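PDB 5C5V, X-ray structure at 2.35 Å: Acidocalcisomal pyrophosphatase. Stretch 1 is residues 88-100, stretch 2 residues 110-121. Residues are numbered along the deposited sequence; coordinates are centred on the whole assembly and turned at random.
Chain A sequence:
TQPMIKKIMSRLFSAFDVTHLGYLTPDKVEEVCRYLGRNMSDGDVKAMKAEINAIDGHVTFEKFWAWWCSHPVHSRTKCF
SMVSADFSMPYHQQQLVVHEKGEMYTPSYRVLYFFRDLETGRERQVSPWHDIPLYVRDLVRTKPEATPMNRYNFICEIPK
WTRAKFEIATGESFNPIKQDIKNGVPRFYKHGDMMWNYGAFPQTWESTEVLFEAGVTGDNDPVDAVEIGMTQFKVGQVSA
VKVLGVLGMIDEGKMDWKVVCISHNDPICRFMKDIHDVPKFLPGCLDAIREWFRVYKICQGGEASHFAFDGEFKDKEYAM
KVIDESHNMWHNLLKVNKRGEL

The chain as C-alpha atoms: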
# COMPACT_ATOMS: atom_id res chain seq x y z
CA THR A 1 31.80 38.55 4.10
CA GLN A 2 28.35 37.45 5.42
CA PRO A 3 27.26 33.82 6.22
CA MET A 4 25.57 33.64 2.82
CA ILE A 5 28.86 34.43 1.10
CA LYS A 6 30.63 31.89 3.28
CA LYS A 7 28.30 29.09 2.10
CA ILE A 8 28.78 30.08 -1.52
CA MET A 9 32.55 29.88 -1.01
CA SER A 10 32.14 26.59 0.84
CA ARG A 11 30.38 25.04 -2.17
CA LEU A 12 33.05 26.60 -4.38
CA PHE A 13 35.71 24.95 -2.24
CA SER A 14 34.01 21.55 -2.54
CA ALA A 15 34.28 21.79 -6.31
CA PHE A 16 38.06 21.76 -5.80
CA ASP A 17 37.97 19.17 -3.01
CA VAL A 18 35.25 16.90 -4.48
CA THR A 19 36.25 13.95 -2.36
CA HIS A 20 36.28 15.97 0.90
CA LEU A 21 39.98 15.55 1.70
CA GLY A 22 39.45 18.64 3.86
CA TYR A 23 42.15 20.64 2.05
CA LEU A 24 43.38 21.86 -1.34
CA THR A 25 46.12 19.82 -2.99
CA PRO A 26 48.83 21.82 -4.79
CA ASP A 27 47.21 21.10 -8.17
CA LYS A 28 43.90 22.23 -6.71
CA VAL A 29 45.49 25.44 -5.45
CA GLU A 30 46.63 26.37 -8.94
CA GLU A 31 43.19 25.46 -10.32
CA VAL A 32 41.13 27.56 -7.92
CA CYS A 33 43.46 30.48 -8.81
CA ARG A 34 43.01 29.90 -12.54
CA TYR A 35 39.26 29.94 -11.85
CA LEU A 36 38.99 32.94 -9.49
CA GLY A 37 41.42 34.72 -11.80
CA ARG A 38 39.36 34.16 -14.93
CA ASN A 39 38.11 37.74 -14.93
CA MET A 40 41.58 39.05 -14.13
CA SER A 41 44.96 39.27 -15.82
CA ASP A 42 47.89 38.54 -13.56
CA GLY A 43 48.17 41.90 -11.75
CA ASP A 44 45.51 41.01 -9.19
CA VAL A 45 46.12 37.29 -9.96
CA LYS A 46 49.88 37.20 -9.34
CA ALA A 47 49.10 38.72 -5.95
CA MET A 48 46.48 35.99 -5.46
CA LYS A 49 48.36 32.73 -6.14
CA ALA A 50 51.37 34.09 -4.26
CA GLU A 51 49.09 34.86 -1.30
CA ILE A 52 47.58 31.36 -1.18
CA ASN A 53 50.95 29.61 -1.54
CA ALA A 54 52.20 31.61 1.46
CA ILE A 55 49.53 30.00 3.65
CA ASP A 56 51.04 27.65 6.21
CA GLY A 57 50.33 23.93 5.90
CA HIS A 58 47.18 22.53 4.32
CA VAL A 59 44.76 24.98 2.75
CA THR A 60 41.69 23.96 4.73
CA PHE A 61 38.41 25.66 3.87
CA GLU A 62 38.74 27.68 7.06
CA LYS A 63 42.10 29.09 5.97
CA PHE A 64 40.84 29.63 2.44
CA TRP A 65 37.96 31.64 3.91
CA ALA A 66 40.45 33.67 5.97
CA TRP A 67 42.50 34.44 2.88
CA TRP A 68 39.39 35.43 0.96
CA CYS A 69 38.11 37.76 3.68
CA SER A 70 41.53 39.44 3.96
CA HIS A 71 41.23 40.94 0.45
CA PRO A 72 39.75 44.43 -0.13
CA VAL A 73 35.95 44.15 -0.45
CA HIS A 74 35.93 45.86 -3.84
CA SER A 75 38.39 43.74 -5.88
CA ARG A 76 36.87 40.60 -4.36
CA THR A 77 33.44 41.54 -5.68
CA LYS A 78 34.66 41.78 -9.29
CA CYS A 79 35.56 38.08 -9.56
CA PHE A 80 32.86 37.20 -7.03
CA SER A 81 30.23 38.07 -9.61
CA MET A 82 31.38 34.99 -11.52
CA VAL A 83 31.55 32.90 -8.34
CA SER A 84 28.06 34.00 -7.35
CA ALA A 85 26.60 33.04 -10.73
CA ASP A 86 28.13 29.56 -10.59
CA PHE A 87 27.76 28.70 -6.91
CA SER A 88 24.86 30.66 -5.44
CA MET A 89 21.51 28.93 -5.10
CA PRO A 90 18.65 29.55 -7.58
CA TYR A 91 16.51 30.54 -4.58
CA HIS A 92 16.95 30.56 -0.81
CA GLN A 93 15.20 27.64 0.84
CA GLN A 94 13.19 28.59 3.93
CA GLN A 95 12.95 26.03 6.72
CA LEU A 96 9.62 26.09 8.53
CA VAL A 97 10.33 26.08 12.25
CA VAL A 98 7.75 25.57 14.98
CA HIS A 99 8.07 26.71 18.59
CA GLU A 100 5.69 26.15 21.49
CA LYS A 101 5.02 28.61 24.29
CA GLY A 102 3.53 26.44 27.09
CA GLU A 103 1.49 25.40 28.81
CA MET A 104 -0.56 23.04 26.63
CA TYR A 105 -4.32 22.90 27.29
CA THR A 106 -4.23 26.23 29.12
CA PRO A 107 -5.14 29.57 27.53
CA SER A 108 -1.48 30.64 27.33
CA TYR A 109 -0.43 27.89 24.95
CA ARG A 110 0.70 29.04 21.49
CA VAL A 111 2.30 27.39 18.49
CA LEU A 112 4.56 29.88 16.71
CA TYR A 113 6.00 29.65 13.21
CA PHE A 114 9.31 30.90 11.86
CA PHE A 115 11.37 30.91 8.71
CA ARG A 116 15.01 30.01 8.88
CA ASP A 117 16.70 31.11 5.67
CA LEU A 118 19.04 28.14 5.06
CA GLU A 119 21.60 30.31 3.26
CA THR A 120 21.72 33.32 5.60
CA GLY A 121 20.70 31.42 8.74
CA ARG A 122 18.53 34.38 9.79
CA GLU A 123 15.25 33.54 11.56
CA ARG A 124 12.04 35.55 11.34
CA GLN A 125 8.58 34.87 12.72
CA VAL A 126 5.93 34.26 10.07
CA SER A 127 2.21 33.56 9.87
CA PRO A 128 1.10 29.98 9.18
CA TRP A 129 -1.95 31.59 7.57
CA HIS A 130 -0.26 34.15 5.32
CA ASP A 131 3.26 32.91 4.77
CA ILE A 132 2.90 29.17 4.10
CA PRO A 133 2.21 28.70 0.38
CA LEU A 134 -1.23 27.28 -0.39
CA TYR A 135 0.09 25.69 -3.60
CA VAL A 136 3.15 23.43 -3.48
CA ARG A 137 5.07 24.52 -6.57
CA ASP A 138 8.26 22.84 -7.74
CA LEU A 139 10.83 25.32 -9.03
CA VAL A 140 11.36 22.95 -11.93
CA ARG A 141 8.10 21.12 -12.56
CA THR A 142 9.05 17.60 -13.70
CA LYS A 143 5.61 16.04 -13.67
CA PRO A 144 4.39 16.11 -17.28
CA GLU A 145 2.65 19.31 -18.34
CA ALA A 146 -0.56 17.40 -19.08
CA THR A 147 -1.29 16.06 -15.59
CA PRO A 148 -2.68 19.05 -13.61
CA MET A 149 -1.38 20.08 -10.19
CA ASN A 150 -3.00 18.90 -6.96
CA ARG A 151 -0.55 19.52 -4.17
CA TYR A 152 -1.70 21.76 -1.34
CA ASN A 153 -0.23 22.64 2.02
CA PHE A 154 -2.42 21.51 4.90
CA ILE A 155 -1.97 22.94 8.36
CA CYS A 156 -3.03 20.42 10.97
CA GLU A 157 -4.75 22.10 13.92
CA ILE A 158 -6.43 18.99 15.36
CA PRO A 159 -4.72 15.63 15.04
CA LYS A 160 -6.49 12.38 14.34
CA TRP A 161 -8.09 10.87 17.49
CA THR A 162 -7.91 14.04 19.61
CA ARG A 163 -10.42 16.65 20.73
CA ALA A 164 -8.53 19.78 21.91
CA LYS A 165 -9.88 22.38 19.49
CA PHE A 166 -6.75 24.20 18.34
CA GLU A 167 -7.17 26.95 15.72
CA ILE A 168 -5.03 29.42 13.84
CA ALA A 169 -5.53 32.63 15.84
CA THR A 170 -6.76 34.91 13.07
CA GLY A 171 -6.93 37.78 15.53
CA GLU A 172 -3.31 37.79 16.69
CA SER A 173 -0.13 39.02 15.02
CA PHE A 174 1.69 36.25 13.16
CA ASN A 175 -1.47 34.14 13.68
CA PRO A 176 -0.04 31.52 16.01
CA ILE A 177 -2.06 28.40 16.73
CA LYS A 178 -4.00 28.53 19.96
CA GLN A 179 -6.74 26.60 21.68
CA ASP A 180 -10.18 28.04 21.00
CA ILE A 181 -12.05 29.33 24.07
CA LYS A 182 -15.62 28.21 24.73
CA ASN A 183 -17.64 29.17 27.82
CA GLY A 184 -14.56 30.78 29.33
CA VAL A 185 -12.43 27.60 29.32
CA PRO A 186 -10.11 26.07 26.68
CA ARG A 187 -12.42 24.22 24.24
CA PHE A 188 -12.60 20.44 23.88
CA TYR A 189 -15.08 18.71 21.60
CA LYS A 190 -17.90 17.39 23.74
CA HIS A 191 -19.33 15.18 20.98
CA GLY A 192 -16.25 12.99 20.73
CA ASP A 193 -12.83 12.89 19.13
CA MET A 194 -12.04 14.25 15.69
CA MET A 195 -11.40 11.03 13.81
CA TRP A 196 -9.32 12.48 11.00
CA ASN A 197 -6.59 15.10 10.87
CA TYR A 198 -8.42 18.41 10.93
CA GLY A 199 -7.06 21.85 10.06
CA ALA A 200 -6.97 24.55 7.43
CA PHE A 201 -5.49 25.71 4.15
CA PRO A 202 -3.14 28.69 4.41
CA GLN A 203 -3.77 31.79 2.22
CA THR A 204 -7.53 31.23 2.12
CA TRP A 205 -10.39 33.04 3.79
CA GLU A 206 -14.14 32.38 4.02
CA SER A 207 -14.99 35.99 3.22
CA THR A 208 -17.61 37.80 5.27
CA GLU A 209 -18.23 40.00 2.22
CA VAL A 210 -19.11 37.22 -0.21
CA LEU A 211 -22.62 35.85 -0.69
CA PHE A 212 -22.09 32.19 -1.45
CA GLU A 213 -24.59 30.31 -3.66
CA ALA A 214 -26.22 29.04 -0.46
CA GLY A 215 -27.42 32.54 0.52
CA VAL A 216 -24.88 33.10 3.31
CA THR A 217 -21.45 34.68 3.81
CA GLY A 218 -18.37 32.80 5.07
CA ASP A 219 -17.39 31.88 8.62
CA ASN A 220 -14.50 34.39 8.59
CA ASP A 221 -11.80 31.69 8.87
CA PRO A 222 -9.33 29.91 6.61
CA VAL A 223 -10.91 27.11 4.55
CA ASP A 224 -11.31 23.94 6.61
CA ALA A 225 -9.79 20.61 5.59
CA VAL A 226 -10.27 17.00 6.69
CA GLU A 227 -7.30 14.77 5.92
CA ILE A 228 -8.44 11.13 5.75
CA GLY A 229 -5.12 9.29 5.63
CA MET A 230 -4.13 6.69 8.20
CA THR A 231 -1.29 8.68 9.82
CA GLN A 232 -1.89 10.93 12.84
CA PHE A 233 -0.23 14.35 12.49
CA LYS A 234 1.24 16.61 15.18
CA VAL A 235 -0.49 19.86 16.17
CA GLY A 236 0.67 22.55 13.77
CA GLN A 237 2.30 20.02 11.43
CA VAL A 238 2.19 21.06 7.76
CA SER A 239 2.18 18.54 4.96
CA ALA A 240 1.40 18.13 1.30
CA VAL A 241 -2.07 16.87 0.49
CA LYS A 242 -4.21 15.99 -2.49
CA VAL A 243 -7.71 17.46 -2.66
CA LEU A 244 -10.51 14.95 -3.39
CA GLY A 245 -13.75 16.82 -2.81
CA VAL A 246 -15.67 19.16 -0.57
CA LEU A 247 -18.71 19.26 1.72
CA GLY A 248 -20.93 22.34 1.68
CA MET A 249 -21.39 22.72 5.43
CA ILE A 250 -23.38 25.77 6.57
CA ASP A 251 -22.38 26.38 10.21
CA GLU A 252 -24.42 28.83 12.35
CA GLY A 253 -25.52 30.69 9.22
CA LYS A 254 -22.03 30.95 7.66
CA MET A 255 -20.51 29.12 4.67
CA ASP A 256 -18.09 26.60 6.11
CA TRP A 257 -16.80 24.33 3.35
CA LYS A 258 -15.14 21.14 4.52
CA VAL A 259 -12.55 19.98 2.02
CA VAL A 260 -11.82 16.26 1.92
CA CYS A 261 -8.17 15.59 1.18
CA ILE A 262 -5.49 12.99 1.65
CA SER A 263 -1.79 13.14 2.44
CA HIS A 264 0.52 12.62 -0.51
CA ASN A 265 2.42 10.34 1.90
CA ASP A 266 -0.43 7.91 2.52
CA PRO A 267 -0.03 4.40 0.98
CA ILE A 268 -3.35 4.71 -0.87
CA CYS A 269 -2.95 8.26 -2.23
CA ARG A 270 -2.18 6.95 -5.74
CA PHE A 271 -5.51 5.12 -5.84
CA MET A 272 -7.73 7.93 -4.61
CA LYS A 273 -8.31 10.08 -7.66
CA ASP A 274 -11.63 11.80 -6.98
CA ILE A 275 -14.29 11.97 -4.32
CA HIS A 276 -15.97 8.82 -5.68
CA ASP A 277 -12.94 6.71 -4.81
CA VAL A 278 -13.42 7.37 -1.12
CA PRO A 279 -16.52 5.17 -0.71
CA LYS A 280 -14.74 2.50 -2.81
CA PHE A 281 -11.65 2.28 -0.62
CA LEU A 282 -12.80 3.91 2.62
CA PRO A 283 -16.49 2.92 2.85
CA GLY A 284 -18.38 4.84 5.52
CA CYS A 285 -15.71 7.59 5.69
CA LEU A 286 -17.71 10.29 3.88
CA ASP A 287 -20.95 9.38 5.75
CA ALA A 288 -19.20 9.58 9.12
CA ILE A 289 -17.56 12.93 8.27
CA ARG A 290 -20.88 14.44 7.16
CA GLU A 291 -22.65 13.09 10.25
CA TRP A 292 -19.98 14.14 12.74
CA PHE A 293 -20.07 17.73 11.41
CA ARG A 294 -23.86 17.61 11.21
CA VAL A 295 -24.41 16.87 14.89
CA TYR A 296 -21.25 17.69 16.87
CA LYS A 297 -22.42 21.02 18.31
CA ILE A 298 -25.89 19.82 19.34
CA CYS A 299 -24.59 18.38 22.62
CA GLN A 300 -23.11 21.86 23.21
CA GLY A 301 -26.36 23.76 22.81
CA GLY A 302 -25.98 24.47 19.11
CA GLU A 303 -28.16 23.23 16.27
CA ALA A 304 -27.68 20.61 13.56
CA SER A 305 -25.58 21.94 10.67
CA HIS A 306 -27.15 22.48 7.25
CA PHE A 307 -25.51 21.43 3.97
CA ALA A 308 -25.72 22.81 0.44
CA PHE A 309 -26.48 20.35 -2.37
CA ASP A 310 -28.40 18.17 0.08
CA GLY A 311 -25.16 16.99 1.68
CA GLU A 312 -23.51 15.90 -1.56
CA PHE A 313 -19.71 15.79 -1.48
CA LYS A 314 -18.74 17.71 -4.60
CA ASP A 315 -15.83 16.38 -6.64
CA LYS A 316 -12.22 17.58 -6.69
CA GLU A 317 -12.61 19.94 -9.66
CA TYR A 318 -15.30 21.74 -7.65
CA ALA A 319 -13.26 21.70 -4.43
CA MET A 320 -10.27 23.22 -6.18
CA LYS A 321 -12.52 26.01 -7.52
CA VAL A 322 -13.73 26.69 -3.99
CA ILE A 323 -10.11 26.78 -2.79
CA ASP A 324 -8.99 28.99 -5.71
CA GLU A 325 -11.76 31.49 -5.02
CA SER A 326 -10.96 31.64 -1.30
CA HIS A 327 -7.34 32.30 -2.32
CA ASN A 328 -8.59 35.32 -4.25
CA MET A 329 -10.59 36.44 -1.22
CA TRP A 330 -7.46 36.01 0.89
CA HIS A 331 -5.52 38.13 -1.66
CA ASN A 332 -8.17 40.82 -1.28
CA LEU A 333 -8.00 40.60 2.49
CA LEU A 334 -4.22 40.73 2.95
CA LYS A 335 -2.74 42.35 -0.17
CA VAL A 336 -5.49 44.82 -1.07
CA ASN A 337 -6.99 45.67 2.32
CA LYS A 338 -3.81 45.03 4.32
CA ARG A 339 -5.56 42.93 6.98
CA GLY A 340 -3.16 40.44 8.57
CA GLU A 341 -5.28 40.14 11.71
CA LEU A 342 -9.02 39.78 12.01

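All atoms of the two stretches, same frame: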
# COMPACT_ATOMS: atom_id res chain seq x y z
N SER A 88 25.97 30.24 -6.29
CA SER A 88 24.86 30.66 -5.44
C SER A 88 23.63 29.84 -5.79
O SER A 88 23.50 29.35 -6.91
CB SER A 88 24.57 32.16 -5.59
OG SER A 88 24.08 32.44 -6.88
N MET A 89 22.71 29.69 -4.84
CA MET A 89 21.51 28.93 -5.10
C MET A 89 20.52 29.71 -5.97
O MET A 89 20.47 30.94 -5.92
CB MET A 89 20.85 28.55 -3.77
CG MET A 89 21.69 27.64 -2.90
SD MET A 89 21.96 25.99 -3.62
CE MET A 89 23.15 25.32 -2.46
N PRO A 90 19.73 28.98 -6.77
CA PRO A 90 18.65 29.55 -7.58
C PRO A 90 17.68 30.36 -6.72
O PRO A 90 17.32 31.48 -7.09
CB PRO A 90 17.96 28.32 -8.20
CG PRO A 90 18.40 27.16 -7.35
CD PRO A 90 19.79 27.51 -6.88
N TYR A 91 17.30 29.81 -5.57
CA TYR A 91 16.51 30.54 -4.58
C TYR A 91 16.91 30.10 -3.18
O TYR A 91 17.48 29.03 -3.01
CB TYR A 91 15.01 30.31 -4.80
N HIS A 92 16.63 30.93 -2.18
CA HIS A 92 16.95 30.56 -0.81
C HIS A 92 15.84 29.71 -0.22
O HIS A 92 14.70 30.16 -0.12
CB HIS A 92 17.18 31.79 0.06
CG HIS A 92 18.39 32.58 -0.31
ND1 HIS A 92 18.88 33.59 0.49
CD2 HIS A 92 19.21 32.51 -1.38
CE1 HIS A 92 19.96 34.12 -0.08
NE2 HIS A 92 20.18 33.48 -1.22
N GLN A 93 16.17 28.49 0.17
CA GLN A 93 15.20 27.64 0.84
C GLN A 93 14.90 28.17 2.24
O GLN A 93 15.80 28.59 2.97
CB GLN A 93 15.72 26.21 0.90
CG GLN A 93 14.71 25.23 1.41
CD GLN A 93 15.09 23.79 1.13
OE1 GLN A 93 16.28 23.45 1.09
NE2 GLN A 93 14.10 22.94 0.93
N GLN A 94 13.62 28.19 2.59
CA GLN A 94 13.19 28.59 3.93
C GLN A 94 12.75 27.36 4.70
O GLN A 94 11.86 26.62 4.26
CB GLN A 94 12.06 29.61 3.87
CG GLN A 94 12.32 30.81 2.96
CD GLN A 94 13.39 31.72 3.50
OE1 GLN A 94 13.47 31.95 4.71
NE2 GLN A 94 14.25 32.20 2.62
N GLN A 95 13.34 27.14 5.87
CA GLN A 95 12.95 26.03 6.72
C GLN A 95 11.84 26.47 7.66
O GLN A 95 12.00 27.42 8.42
CB GLN A 95 14.14 25.52 7.53
CG GLN A 95 13.80 24.51 8.61
CD GLN A 95 13.23 23.23 8.04
OE1 GLN A 95 13.87 22.57 7.22
NE2 GLN A 95 12.02 22.89 8.47
N LEU A 96 10.69 25.79 7.60
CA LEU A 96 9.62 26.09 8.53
C LEU A 96 10.01 25.57 9.89
O LEU A 96 10.40 24.42 10.03
CB LEU A 96 8.29 25.49 8.07
CG LEU A 96 7.07 26.02 8.82
CD1 LEU A 96 6.94 27.53 8.64
CD2 LEU A 96 5.79 25.31 8.35
N VAL A 97 9.94 26.44 10.89
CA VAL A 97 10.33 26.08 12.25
C VAL A 97 9.16 26.37 13.17
O VAL A 97 8.51 27.41 13.05
CB VAL A 97 11.58 26.84 12.72
CG1 VAL A 97 11.93 26.43 14.14
CG2 VAL A 97 12.75 26.56 11.79
N VAL A 98 8.88 25.43 14.08
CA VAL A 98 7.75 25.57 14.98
C VAL A 98 8.22 25.64 16.43
O VAL A 98 9.05 24.83 16.87
CB VAL A 98 6.75 24.42 14.82
CG1 VAL A 98 5.59 24.62 15.73
CG2 VAL A 98 6.25 24.35 13.39
N HIS A 99 7.76 26.64 17.17
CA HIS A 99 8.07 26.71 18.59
C HIS A 99 6.80 26.80 19.44
O HIS A 99 5.88 27.54 19.09
CB HIS A 99 8.98 27.90 18.87
CG HIS A 99 10.42 27.62 18.59
ND1 HIS A 99 11.29 28.57 18.11
CD2 HIS A 99 11.16 26.49 18.75
CE1 HIS A 99 12.49 28.04 17.96
NE2 HIS A 99 12.44 26.77 18.34
N GLU A 100 6.79 26.07 20.55
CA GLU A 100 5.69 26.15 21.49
C GLU A 100 6.01 27.14 22.61
O GLU A 100 7.15 27.26 23.04
CB GLU A 100 5.39 24.77 22.08
CG GLU A 100 5.11 23.71 21.03
CD GLU A 100 5.00 22.32 21.63
OE1 GLU A 100 6.06 21.76 22.01
OE2 GLU A 100 3.87 21.80 21.73
N ARG A 110 0.62 28.55 22.86
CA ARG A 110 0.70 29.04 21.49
C ARG A 110 1.67 28.18 20.68
O ARG A 110 2.67 27.68 21.21
CB ARG A 110 1.15 30.51 21.44
CG ARG A 110 0.13 31.52 21.97
CD ARG A 110 -1.10 31.59 21.08
NE ARG A 110 -2.04 32.61 21.53
CZ ARG A 110 -2.81 32.50 22.61
NH1 ARG A 110 -2.75 31.40 23.35
NH2 ARG A 110 -3.63 33.48 22.94
N VAL A 111 1.35 27.98 19.41
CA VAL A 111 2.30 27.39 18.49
C VAL A 111 2.74 28.44 17.48
O VAL A 111 1.94 28.90 16.66
CB VAL A 111 1.72 26.18 17.74
CG1 VAL A 111 2.80 25.57 16.86
CG2 VAL A 111 1.17 25.15 18.73
N LEU A 112 4.01 28.82 17.55
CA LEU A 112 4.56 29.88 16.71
C LEU A 112 5.34 29.31 15.54
O LEU A 112 5.95 28.25 15.66
CB LEU A 112 5.47 30.81 17.53
CG LEU A 112 4.78 31.74 18.53
CD1 LEU A 112 4.04 30.92 19.57
CD2 LEU A 112 5.78 32.71 19.18
N TYR A 113 5.31 30.04 14.42
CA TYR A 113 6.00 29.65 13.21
C TYR A 113 7.09 30.63 12.83
O TYR A 113 6.95 31.85 12.98
CB TYR A 113 5.01 29.51 12.05
CG TYR A 113 4.05 28.35 12.22
CD1 TYR A 113 4.19 27.18 11.48
CD2 TYR A 113 2.99 28.43 13.12
CE1 TYR A 113 3.30 26.11 11.63
CE2 TYR A 113 2.12 27.39 13.28
CZ TYR A 113 2.27 26.23 12.54
OH TYR A 113 1.38 25.22 12.72
N PHE A 114 8.20 30.09 12.33
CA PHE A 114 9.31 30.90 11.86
C PHE A 114 9.82 30.43 10.52
O PHE A 114 9.55 29.31 10.09
CB PHE A 114 10.45 30.86 12.87
CG PHE A 114 10.08 31.37 14.23
CD1 PHE A 114 10.43 32.65 14.62
CD2 PHE A 114 9.38 30.56 15.12
CE1 PHE A 114 10.10 33.13 15.86
CE2 PHE A 114 9.04 31.03 16.37
CZ PHE A 114 9.40 32.32 16.75
N PHE A 115 10.56 31.30 9.86
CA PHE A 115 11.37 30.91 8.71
C PHE A 115 12.82 30.99 9.13
O PHE A 115 13.24 31.96 9.75
CB PHE A 115 11.13 31.82 7.50
CG PHE A 115 9.92 31.47 6.71
CD1 PHE A 115 9.04 30.50 7.16
CD2 PHE A 115 9.66 32.09 5.50
CE1 PHE A 115 7.93 30.18 6.43
CE2 PHE A 115 8.53 31.76 4.77
CZ PHE A 115 7.67 30.80 5.23
N ARG A 116 13.57 29.95 8.80
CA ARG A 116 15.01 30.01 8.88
C ARG A 116 15.52 29.97 7.45
O ARG A 116 15.38 28.96 6.78
CB ARG A 116 15.58 28.84 9.66
CG ARG A 116 17.11 28.84 9.80
CD ARG A 116 17.44 27.58 10.55
NE ARG A 116 16.89 27.65 11.90
CZ ARG A 116 16.66 26.58 12.65
NH1 ARG A 116 16.89 25.37 12.14
NH2 ARG A 116 16.15 26.71 13.88
N ASP A 117 16.06 31.08 6.98
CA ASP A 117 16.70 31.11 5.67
C ASP A 117 17.94 30.21 5.74
O ASP A 117 18.86 30.48 6.53
CB ASP A 117 17.04 32.55 5.29
CG ASP A 117 17.51 32.68 3.86
OD1 ASP A 117 17.00 33.59 3.18
OD2 ASP A 117 18.39 31.92 3.42
N LEU A 118 17.97 29.14 4.96
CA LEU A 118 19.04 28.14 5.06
C LEU A 118 20.39 28.63 4.52
O LEU A 118 21.42 28.01 4.77
CB LEU A 118 18.64 26.84 4.36
CG LEU A 118 17.51 26.09 5.08
CD1 LEU A 118 17.34 24.69 4.54
CD2 LEU A 118 17.76 26.05 6.59
N GLU A 119 20.37 29.74 3.78
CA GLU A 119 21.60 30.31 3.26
C GLU A 119 22.16 31.39 4.19
O GLU A 119 23.38 31.44 4.44
CB GLU A 119 21.38 30.87 1.85
CG GLU A 119 21.02 29.80 0.81
CD GLU A 119 21.95 28.58 0.84
OE1 GLU A 119 23.19 28.76 0.72
OE2 GLU A 119 21.45 27.44 0.98
N THR A 120 21.29 32.26 4.69
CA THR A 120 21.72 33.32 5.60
C THR A 120 21.69 32.87 7.06
O THR A 120 22.42 33.39 7.89
CB THR A 120 20.84 34.57 5.47
OG1 THR A 120 19.53 34.28 5.99
CG2 THR A 120 20.73 35.02 4.01
N GLY A 121 20.85 31.88 7.37
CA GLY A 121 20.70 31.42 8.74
C GLY A 121 19.84 32.32 9.62
O GLY A 121 19.57 32.00 10.78

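Strands 94-100 and 110-117 run antiparallel, their N-to-C directions 149° apart, and the contact buries 1113 Å² in total. Register follows from the paired backbone bonds: Gln 95 N to Arg 116 O (2.9 Å) and Arg 116 N to Gln 95 O (3.0 Å), with the same reciprocal pattern at Val 97 with Phe 114 and His 99 with Leu 112. Beyond the last bridge, Leu 118 N still donates to Gln 93 O at 3.0 Å.

Asp 117 organises the polar end. Its chi1 t brings the carboxylate nearer to stretch 1, where Asp 117 OD1 accepts from His 92 ND1 (3.3 Å) and Gln 94 NE2 (3.1 Å). Asp 117 OD2 accepts from Glu 119 N (3.0 Å) and Thr 120 N (3.2 Å), so one side chain ties the turn to the neighbouring strand. The His 92 ring (chi1 m) presents its edge to Asp 117 OD1 and a face to Glu 119, whose CB lies 3.9 Å from the ring centroid and 8° off the normal. Gln 94 CB, placed by the strand backbone, lies over the Phe 115 ring, 4.2 Å from its centroid; from there the m, m rotamer brings NE2 to Asp 117 OD1.

On that same sheet face, Leu 96 (t, p) directs CD1 to the ring edges of Phe 115 (CE1, 3.6 Å) and Tyr 113 (CD1, 4.0 Å). Val 98 continues the apolar row; Val 98 CG1 is 3.2 Å from Val 111 CG1, shorter than normal methyl packing.

The opposite face carries Gln 95, Val 97 and His 99. Gln 95 (t, p) turns its amide back along its own strand, where Gln 95 NE2 donates a hydrogen bond to Leu 96 O at 2.7 Å. Val 97 CG2 sits over the Arg 116 guanidinium, 4.0 Å from Arg 116 NH2. His 99 and Phe 114, both chi1 m, pair offset edge-to-face, histidine edge to phenylalanine face, ring centroids 5.5 Å apart and planes at 63°.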